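Local coordinates for protein PduO-type ATP--cob(I)alamin adenosyltransferase (Sulfolobus tokodaii, PDB 1WOZ) that probably transfers the adenosyl group of ATP to the cobalt of cob(I)alamin, at residues Y81-W84 and L85-T89; I142-Y145 and L146-S150; A157-A160 and N161-N165. One frame throughout, in Å; residues are numbered along the deposited sequence.

Contact 1: residues Y81-W84 and L85-T89; sequences YVKW and LEERT
Trp-84 and Arg-88 meet one turn apart on helix 79-96, and Leu-85 fills in beside the same indole. This is the tightly packed part of the contact. CG of Arg-88 sits 3.3 Å from NE1 of Trp-84. It approaches the five-membered-ring end of the indole obliquely, and the guanidinium plane is 21° from the ring plane. Trp-84 holds CG anti to its backbone N (chi1 172°), beside the carbonyl carbon, and this lays the indole along the following turn. CD2 of Leu-85 reaches CZ3 of Trp-84 at 3.4 Å, an apolar contact between adjacent residues. The charged end of Arg-88 runs past the indole to a salt bridge with Asp-53.

The Lys-83 and Glu-87 side is looser and open to solvent. CG of Lys-83 is 3.6 Å from OE2 of Glu-87, so the aliphatic stem does the touching. The lysine chain is bent, and its NZ stays 5.9 Å from OE2 of Glu-87. The opposite charges probably attract only weakly at that range. Next to this pair, farther from the indole, CG1 of Val-82 packs 3.7 Å from OE2 of Glu-86, whose carboxylate is bound by Arg-148.

Regular backbone bonds run underneath. Glu-87 N donates to Lys-83 O at 2.9 Å, while the bond from Leu-85 N to Tyr-81 O is weak. Leu-85 O is gripped twice, by Thr-89 N and by Thr-89 OG1, from opposite faces of its plane.

The segment is wedged between two helices of the bundle. Trp-84 lies on Asp-53, Val-57 and Glu-60 of helix 48-69, with a cation-pi contact to Arg-56. Leu-85 and Thr-89 face helix 140-163, where they touch Leu-152.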
loop_
_atom_site.group_PDB
_atom_site.type_symbol
_atom_site.label_atom_id
_atom_site.label_comp_id
_atom_site.label_asym_id
_atom_site.label_seq_id
_atom_site.Cartn_x
_atom_site.Cartn_y
_atom_site.Cartn_z
ATOM N N TYR A 81 -24.632 -5.768 -10.064
ATOM C CA TYR A 81 -23.383 -5.070 -9.768
ATOM C C TYR A 81 -22.251 -5.893 -10.372
ATOM O O TYR A 81 -21.376 -5.376 -11.063
ATOM C CB TYR A 81 -23.130 -5.016 -8.265
ATOM C CG TYR A 81 -23.864 -3.945 -7.502
ATOM C CD1 TYR A 81 -23.206 -2.778 -7.091
ATOM C CD2 TYR A 81 -25.199 -4.110 -7.150
ATOM C CE1 TYR A 81 -23.865 -1.807 -6.341
ATOM C CE2 TYR A 81 -25.865 -3.145 -6.401
ATOM C CZ TYR A 81 -25.191 -2.004 -6.000
ATOM O OH TYR A 81 -25.846 -1.087 -5.221
ATOM N N VAL A 82 -22.255 -7.183 -10.062
ATOM C CA VAL A 82 -21.218 -8.076 -10.559
ATOM C C VAL A 82 -21.242 -8.121 -12.094
ATOM O O VAL A 82 -20.198 -8.094 -12.743
ATOM C CB VAL A 82 -21.422 -9.494 -9.975
ATOM C CG1 VAL A 82 -20.434 -10.481 -10.596
ATOM C CG2 VAL A 82 -21.252 -9.448 -8.456
ATOM N N LYS A 83 -22.448 -8.163 -12.665
ATOM C CA LYS A 83 -22.623 -8.225 -14.115
ATOM C C LYS A 83 -21.872 -7.116 -14.843
ATOM O O LYS A 83 -21.110 -7.375 -15.765
ATOM C CB LYS A 83 -24.103 -8.115 -14.472
ATOM C CG LYS A 83 -24.347 -7.960 -15.956
ATOM C CD LYS A 83 -24.433 -9.316 -16.642
ATOM C CE LYS A 83 -25.819 -9.947 -16.423
ATOM N NZ LYS A 83 -26.234 -10.055 -14.978
ATOM N N TRP A 84 -22.125 -5.876 -14.435
ATOM C CA TRP A 84 -21.471 -4.728 -15.028
ATOM C C TRP A 84 -19.929 -4.897 -15.006
ATOM O O TRP A 84 -19.261 -4.584 -15.979
ATOM C CB TRP A 84 -21.881 -3.464 -14.258
ATOM C CG TRP A 84 -21.110 -2.300 -14.682
ATOM C CD1 TRP A 84 -21.184 -1.668 -15.895
ATOM C CD2 TRP A 84 -20.017 -1.698 -13.977
ATOM N NE1 TRP A 84 -20.193 -0.717 -15.991
ATOM C CE2 TRP A 84 -19.462 -0.717 -14.833
ATOM C CE3 TRP A 84 -19.456 -1.890 -12.710
ATOM C CZ2 TRP A 84 -18.360 0.071 -14.458
ATOM C CZ3 TRP A 84 -18.358 -1.100 -12.336
ATOM C CH2 TRP A 84 -17.826 -0.136 -13.217
ATOM N N LEU A 85 -19.371 -5.384 -13.897
ATOM C CA LEU A 85 -17.909 -5.581 -13.819
ATOM C C LEU A 85 -17.446 -6.574 -14.894
ATOM O O LEU A 85 -16.461 -6.348 -15.585
ATOM C CB LEU A 85 -17.502 -6.114 -12.446
ATOM C CG LEU A 85 -17.716 -5.183 -11.245
ATOM C CD1 LEU A 85 -17.401 -5.934 -9.989
ATOM C CD2 LEU A 85 -16.837 -3.942 -11.384
ATOM N N GLU A 86 -18.171 -7.670 -15.029
ATOM C CA GLU A 86 -17.835 -8.684 -16.024
ATOM C C GLU A 86 -17.945 -8.182 -17.463
ATOM O O GLU A 86 -17.094 -8.503 -18.295
ATOM C CB GLU A 86 -18.730 -9.902 -15.832
ATOM C CG GLU A 86 -18.655 -10.437 -14.422
ATOM C CD GLU A 86 -19.604 -11.594 -14.177
ATOM O OE1 GLU A 86 -20.738 -11.558 -14.703
ATOM O OE2 GLU A 86 -19.222 -12.525 -13.444
ATOM N N GLU A 87 -18.980 -7.402 -17.759
ATOM C CA GLU A 87 -19.159 -6.878 -19.111
ATOM C C GLU A 87 -18.059 -5.897 -19.472
ATOM O O GLU A 87 -17.581 -5.893 -20.615
ATOM C CB GLU A 87 -20.514 -6.171 -19.259
ATOM C CG GLU A 87 -21.708 -7.017 -18.893
ATOM C CD GLU A 87 -22.999 -6.207 -18.862
ATOM O OE1 GLU A 87 -22.986 -5.051 -18.385
ATOM O OE2 GLU A 87 -24.034 -6.735 -19.306
ATOM N N ARG A 88 -17.667 -5.039 -18.527
ATOM C CA ARG A 88 -16.593 -4.090 -18.829
ATOM C C ARG A 88 -15.282 -4.864 -18.978
ATOM O O ARG A 88 -14.432 -4.520 -19.804
ATOM C CB ARG A 88 -16.469 -3.014 -17.733
ATOM C CG ARG A 88 -17.652 -2.037 -17.676
ATOM C CD ARG A 88 -17.867 -1.363 -19.038
ATOM N NE ARG A 88 -16.711 -0.573 -19.454
ATOM C CZ ARG A 88 -16.408 -0.289 -20.721
ATOM N NH1 ARG A 88 -17.174 -0.740 -21.711
ATOM N NH2 ARG A 88 -15.350 0.456 -21.002
ATOM N N THR A 89 -15.121 -5.920 -18.190
ATOM C CA THR A 89 -13.904 -6.715 -18.285
ATOM C C THR A 89 -13.814 -7.276 -19.716
ATOM O O THR A 89 -12.759 -7.203 -20.358
ATOM C CB THR A 89 -13.902 -7.850 -17.237
ATOM O OG1 THR A 89 -13.914 -7.282 -15.910
ATOM C CG2 THR A 89 -12.645 -8.727 -17.380
#

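Contact 2: residues I142-Y145 and L146-S150; sequences IIVY and LNRLS
This is a contact between successive turns in the first half of helix 140-163, which is packed among the other long helices of the bundle. Val-144 and Arg-148 carry its main side-chain contact. They lie side by side and point the same way. CG1 of Val-144 is over the centre of one guanidinium face, 3.8 Å from CZ of Arg-148. Val-144 places this methyl anti to the backbone N (chi1 -177°). The arginine chain has a nearly eclipsed bend at chi2 (7°), which brings the flat group back over the valine.

The guanidinium is also held at its edge. NH1 of Arg-148 donates to OD1 of Asn-147 at 3.1 Å, with the acceptor in the guanidinium plane. The nitrogen stands above the plane of the amide and the N-H angle is 141°, so the bond is not straight. ND2 of Asn-147 bonds to Glu-125. NE of Arg-148 forms a salt bridge with Glu-86. An alanine in place of Arg-148 would lose these polar bonds and is likely to leave the Glu-86 carboxylate without its mate and the Val-144 methyl without its flat cover.

The buried side is mostly apolar. CG2 of Ile-142 is 4.3 Å from CD1 of Leu-146, a light contact. Leu-149 N bonds to Tyr-145 O at 2.8 Å. Two buried hydroxyls have partners: OG of Ser-150 returns to Asn-147 O at 3.0 Å, and OH of Tyr-145 bonds to Glu-60 of helix 48-69.

Ile-142 packs on Phe-27 and Ile-64, Leu-146 on Leu-34 and Val-124, and Tyr-145 on Leu-85. Helix 140-163 meets helices 23-44, 48-69, 79-96 and 109-134. Packing of one helix against four others is in keeping with the helical bundle of PduO-type adenosyltransferases.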
loop_
_atom_site.group_PDB
_atom_site.type_symbol
_atom_site.label_atom_id
_atom_site.label_comp_id
_atom_site.label_asym_id
_atom_site.label_seq_id
_atom_site.Cartn_x
_atom_site.Cartn_y
_atom_site.Cartn_z
ATOM N N ILE A 142 -20.784 -9.634 -1.974
ATOM C CA ILE A 142 -19.720 -8.659 -1.769
ATOM C C ILE A 142 -18.375 -9.279 -2.131
ATOM O O ILE A 142 -17.541 -8.647 -2.788
ATOM C CB ILE A 142 -19.713 -8.194 -0.313
ATOM C CG1 ILE A 142 -20.928 -7.275 -0.092
ATOM C CG2 ILE A 142 -18.403 -7.454 0.028
ATOM C CD1 ILE A 142 -21.114 -6.877 1.361
ATOM N N ILE A 143 -18.169 -10.525 -1.708
ATOM C CA ILE A 143 -16.921 -11.208 -2.020
ATOM C C ILE A 143 -16.857 -11.442 -3.533
ATOM O O ILE A 143 -15.797 -11.280 -4.158
ATOM C CB ILE A 143 -16.814 -12.529 -1.241
ATOM C CG1 ILE A 143 -16.827 -12.220 0.267
ATOM C CG2 ILE A 143 -15.537 -13.254 -1.616
ATOM C CD1 ILE A 143 -16.718 -13.442 1.193
ATOM N N VAL A 144 -17.994 -11.788 -4.134
ATOM C CA VAL A 144 -18.016 -11.981 -5.583
ATOM C C VAL A 144 -17.659 -10.681 -6.310
ATOM O O VAL A 144 -16.882 -10.692 -7.289
ATOM C CB VAL A 144 -19.390 -12.453 -6.081
ATOM C CG1 VAL A 144 -19.337 -12.709 -7.591
ATOM C CG2 VAL A 144 -19.785 -13.735 -5.327
ATOM N N TYR A 145 -18.202 -9.563 -5.827
ATOM C CA TYR A 145 -17.927 -8.271 -6.446
ATOM C C TYR A 145 -16.407 -8.001 -6.407
ATOM O O TYR A 145 -15.801 -7.639 -7.430
ATOM C CB TYR A 145 -18.668 -7.147 -5.697
ATOM C CG TYR A 145 -18.524 -5.779 -6.327
ATOM C CD1 TYR A 145 -19.478 -5.293 -7.222
ATOM C CD2 TYR A 145 -17.423 -4.969 -6.036
ATOM C CE1 TYR A 145 -19.342 -4.044 -7.807
ATOM C CE2 TYR A 145 -17.278 -3.717 -6.615
ATOM C CZ TYR A 145 -18.231 -3.255 -7.494
ATOM O OH TYR A 145 -18.097 -2.017 -8.070
ATOM N N LEU A 146 -15.814 -8.194 -5.233
ATOM C CA LEU A 146 -14.382 -7.966 -5.038
ATOM C C LEU A 146 -13.539 -8.851 -5.960
ATOM O O LEU A 146 -12.532 -8.394 -6.507
ATOM C CB LEU A 146 -14.015 -8.205 -3.571
ATOM C CG LEU A 146 -14.519 -7.116 -2.600
ATOM C CD1 LEU A 146 -14.235 -7.562 -1.184
ATOM C CD2 LEU A 146 -13.839 -5.739 -2.898
ATOM N N ASN A 147 -13.955 -10.107 -6.132
ATOM C CA ASN A 147 -13.251 -11.044 -7.016
ATOM C C ASN A 147 -13.297 -10.551 -8.464
ATOM O O ASN A 147 -12.268 -10.548 -9.160
ATOM C CB ASN A 147 -13.866 -12.449 -6.872
ATOM C CG ASN A 147 -13.219 -13.497 -7.803
ATOM O OD1 ASN A 147 -13.642 -13.672 -8.944
ATOM N ND2 ASN A 147 -12.200 -14.191 -7.306
ATOM N N ARG A 148 -14.467 -10.113 -8.923
ATOM C CA ARG A 148 -14.622 -9.617 -10.295
ATOM C C ARG A 148 -13.868 -8.316 -10.493
ATOM O O ARG A 148 -13.401 -8.022 -11.594
ATOM C CB ARG A 148 -16.089 -9.318 -10.623
ATOM C CG ARG A 148 -16.979 -10.483 -11.068
ATOM C CD ARG A 148 -16.361 -11.848 -10.979
ATOM N NE ARG A 148 -17.388 -12.860 -11.233
ATOM C CZ ARG A 148 -17.457 -14.024 -10.608
ATOM N NH1 ARG A 148 -16.555 -14.337 -9.703
ATOM N NH2 ARG A 148 -18.457 -14.857 -10.856
ATOM N N LEU A 149 -13.796 -7.506 -9.436
ATOM C CA LEU A 149 -13.100 -6.234 -9.556
ATOM C C LEU A 149 -11.623 -6.427 -9.866
ATOM O O LEU A 149 -11.059 -5.695 -10.684
ATOM C CB LEU A 149 -13.262 -5.421 -8.267
ATOM C CG LEU A 149 -12.476 -4.114 -8.178
ATOM C CD1 LEU A 149 -12.868 -3.179 -9.282
ATOM C CD2 LEU A 149 -12.785 -3.464 -6.803
ATOM N N SER A 150 -10.976 -7.376 -9.207
ATOM C CA SER A 150 -9.562 -7.550 -9.495
ATOM C C SER A 150 -9.335 -7.985 -10.957
ATOM O O SER A 150 -8.342 -7.585 -11.574
ATOM C CB SER A 150 -8.924 -8.527 -8.509
ATOM O OG SER A 150 -9.452 -9.829 -8.643
#

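Contact 3: residues A157-A160 and N161-N165; sequences ALVA and NKRRN
This contact forms the C-terminal end of helix 140-163. Val-159 and Arg-163 make the main side-chain contact, one turn apart. CG1 of Val-159 lies over one face of the guanidinium and approaches NE of Arg-163 to 3.2 Å, which is close packing. From CG to NE the arginine chain is extended (chi2 -179°), and it carries the flat group across the valine methyl. Its outer end is well satisfied. NH2 forms salt bridges with both Asp-49 and Glu-95, and the guanidinium makes a cation-pi contact with Trp-47.

The backbone changes character along the segment. Arg-163 N bonds to Val-159 O at 2.8 Å in a nearly straight line (167°). One residue later, Arg-164 N reaches Ala-160 O at 3.0 Å, but the angle falls to 127° and the bond is weak. Arg-164 has already left helical geometry. Its CB and CG each lie 3.4 Å from Ala-160 O, and its charged end pairs with Glu-110.

Asn-161 is buried. Its amide is used at both ends: OD1 takes Ser-108 N, and ND2 bonds to Gly-106 O and Glu-168. It therefore ties the helix end to the chain on either side of it in sequence.

Asn-165 N bonds to Lys-162 O at 3.1 Å, and Val-166 N returns to Asn-161 O. This pair of bonds, with the C-prime residue, Asn-165, at positive phi, is the signature of the Schellman motif.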
loop_
_atom_site.group_PDB
_atom_site.type_symbol
_atom_site.label_atom_id
_atom_site.label_comp_id
_atom_site.label_asym_id
_atom_site.label_seq_id
_atom_site.Cartn_x
_atom_site.Cartn_y
_atom_site.Cartn_z
ATOM N N ALA A 157 -5.280 -2.906 -16.912
ATOM C CA ALA A 157 -3.826 -2.745 -16.949
ATOM C C ALA A 157 -3.263 -3.223 -18.300
ATOM O O ALA A 157 -2.307 -2.640 -18.818
ATOM C CB ALA A 157 -3.170 -3.518 -15.779
ATOM N N LEU A 158 -3.856 -4.275 -18.867
ATOM C CA LEU A 158 -3.422 -4.770 -20.184
ATOM C C LEU A 158 -3.673 -3.698 -21.251
ATOM O O LEU A 158 -2.819 -3.445 -22.117
ATOM C CB LEU A 158 -4.213 -6.027 -20.589
ATOM C CG LEU A 158 -4.149 -7.236 -19.653
ATOM C CD1 LEU A 158 -5.015 -8.359 -20.225
ATOM C CD2 LEU A 158 -2.684 -7.686 -19.478
ATOM N N VAL A 159 -4.857 -3.086 -21.203
ATOM C CA VAL A 159 -5.200 -2.058 -22.166
ATOM C C VAL A 159 -4.330 -0.816 -21.960
ATOM O O VAL A 159 -3.905 -0.177 -22.948
ATOM C CB VAL A 159 -6.715 -1.696 -22.100
ATOM C CG1 VAL A 159 -6.991 -0.445 -22.947
ATOM C CG2 VAL A 159 -7.555 -2.886 -22.647
ATOM N N ALA A 160 -4.037 -0.483 -20.699
ATOM C CA ALA A 160 -3.174 0.672 -20.410
ATOM C C ALA A 160 -1.812 0.512 -21.094
ATOM O O ALA A 160 -1.281 1.472 -21.698
ATOM C CB ALA A 160 -2.962 0.821 -18.891
ATOM N N ASN A 161 -1.206 -0.667 -20.962
ATOM C CA ASN A 161 0.096 -0.886 -21.616
ATOM C C ASN A 161 -0.028 -0.824 -23.130
ATOM O O ASN A 161 0.800 -0.224 -23.794
ATOM C CB ASN A 161 0.729 -2.227 -21.185
ATOM C CG ASN A 161 1.462 -2.102 -19.859
ATOM O OD1 ASN A 161 1.903 -1.004 -19.493
ATOM N ND2 ASN A 161 1.591 -3.208 -19.133
ATOM N N LYS A 162 -1.057 -1.448 -23.687
ATOM C CA LYS A 162 -1.249 -1.379 -25.140
ATOM C C LYS A 162 -1.353 0.072 -25.602
ATOM O O LYS A 162 -0.710 0.477 -26.584
ATOM C CB LYS A 162 -2.523 -2.116 -25.551
ATOM C CG LYS A 162 -2.817 -2.056 -27.047
ATOM C CD LYS A 162 -4.057 -2.883 -27.356
ATOM C CE LYS A 162 -4.487 -2.751 -28.818
ATOM N NZ LYS A 162 -3.530 -3.444 -29.717
ATOM N N ARG A 163 -2.162 0.869 -24.906
ATOM C CA ARG A 163 -2.311 2.271 -25.283
ATOM C C ARG A 163 -1.013 3.048 -25.115
ATOM O O ARG A 163 -0.838 4.104 -25.728
ATOM C CB ARG A 163 -3.429 2.942 -24.467
ATOM C CG ARG A 163 -4.817 2.386 -24.807
ATOM C CD ARG A 163 -5.938 3.090 -24.006
ATOM N NE ARG A 163 -7.240 2.475 -24.247
ATOM C CZ ARG A 163 -8.360 2.821 -23.617
ATOM N NH1 ARG A 163 -8.333 3.789 -22.709
ATOM N NH2 ARG A 163 -9.497 2.183 -23.870
ATOM N N ARG A 164 -0.109 2.538 -24.278
ATOM C CA ARG A 164 1.172 3.191 -24.052
ATOM C C ARG A 164 2.323 2.556 -24.855
ATOM O O ARG A 164 3.490 2.900 -24.653
ATOM C CB ARG A 164 1.539 3.148 -22.556
ATOM C CG ARG A 164 0.768 4.125 -21.699
ATOM C CD ARG A 164 1.104 5.559 -22.112
ATOM N NE ARG A 164 0.585 6.542 -21.160
ATOM C CZ ARG A 164 0.035 7.701 -21.515
ATOM N NH1 ARG A 164 -0.073 8.020 -22.803
ATOM N NH2 ARG A 164 -0.399 8.553 -20.588
ATOM N N ASN A 165 2.009 1.642 -25.766
ATOM C CA ASN A 165 3.058 0.978 -26.560
ATOM C C ASN A 165 4.080 0.241 -25.717
ATOM O O ASN A 165 5.260 0.163 -26.057
ATOM C CB ASN A 165 3.771 1.986 -27.473
ATOM C CG ASN A 165 2.920 2.360 -28.675
ATOM O OD1 ASN A 165 2.037 3.208 -28.579
ATOM N ND2 ASN A 165 3.161 1.703 -29.801
#

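Overall arrangement
All three contacts join successive helical turns. Contacts 2 and 3 share helix 140-163, while contact 1 lies on helix 79-96. Contacts 1 and 2 are partly buried. Contact 3 is mostly buried, although its centre lies about 17 Å from the centre of the chain, against about 7 Å for contact 2. Contacts 1 and 2 touch directly: Glu-86 OE2 meets Arg-148 NE at 2.9 Å in a salt bridge, and Leu-85 packs on Tyr-145. Contact 3 touches neither. A valine lies over an arginine guanidinium in contacts 2 and 3, whereas an indole takes the arginine stem in contact 1. Contact 1 has one solvent side, and contact 3 alone ends a helix.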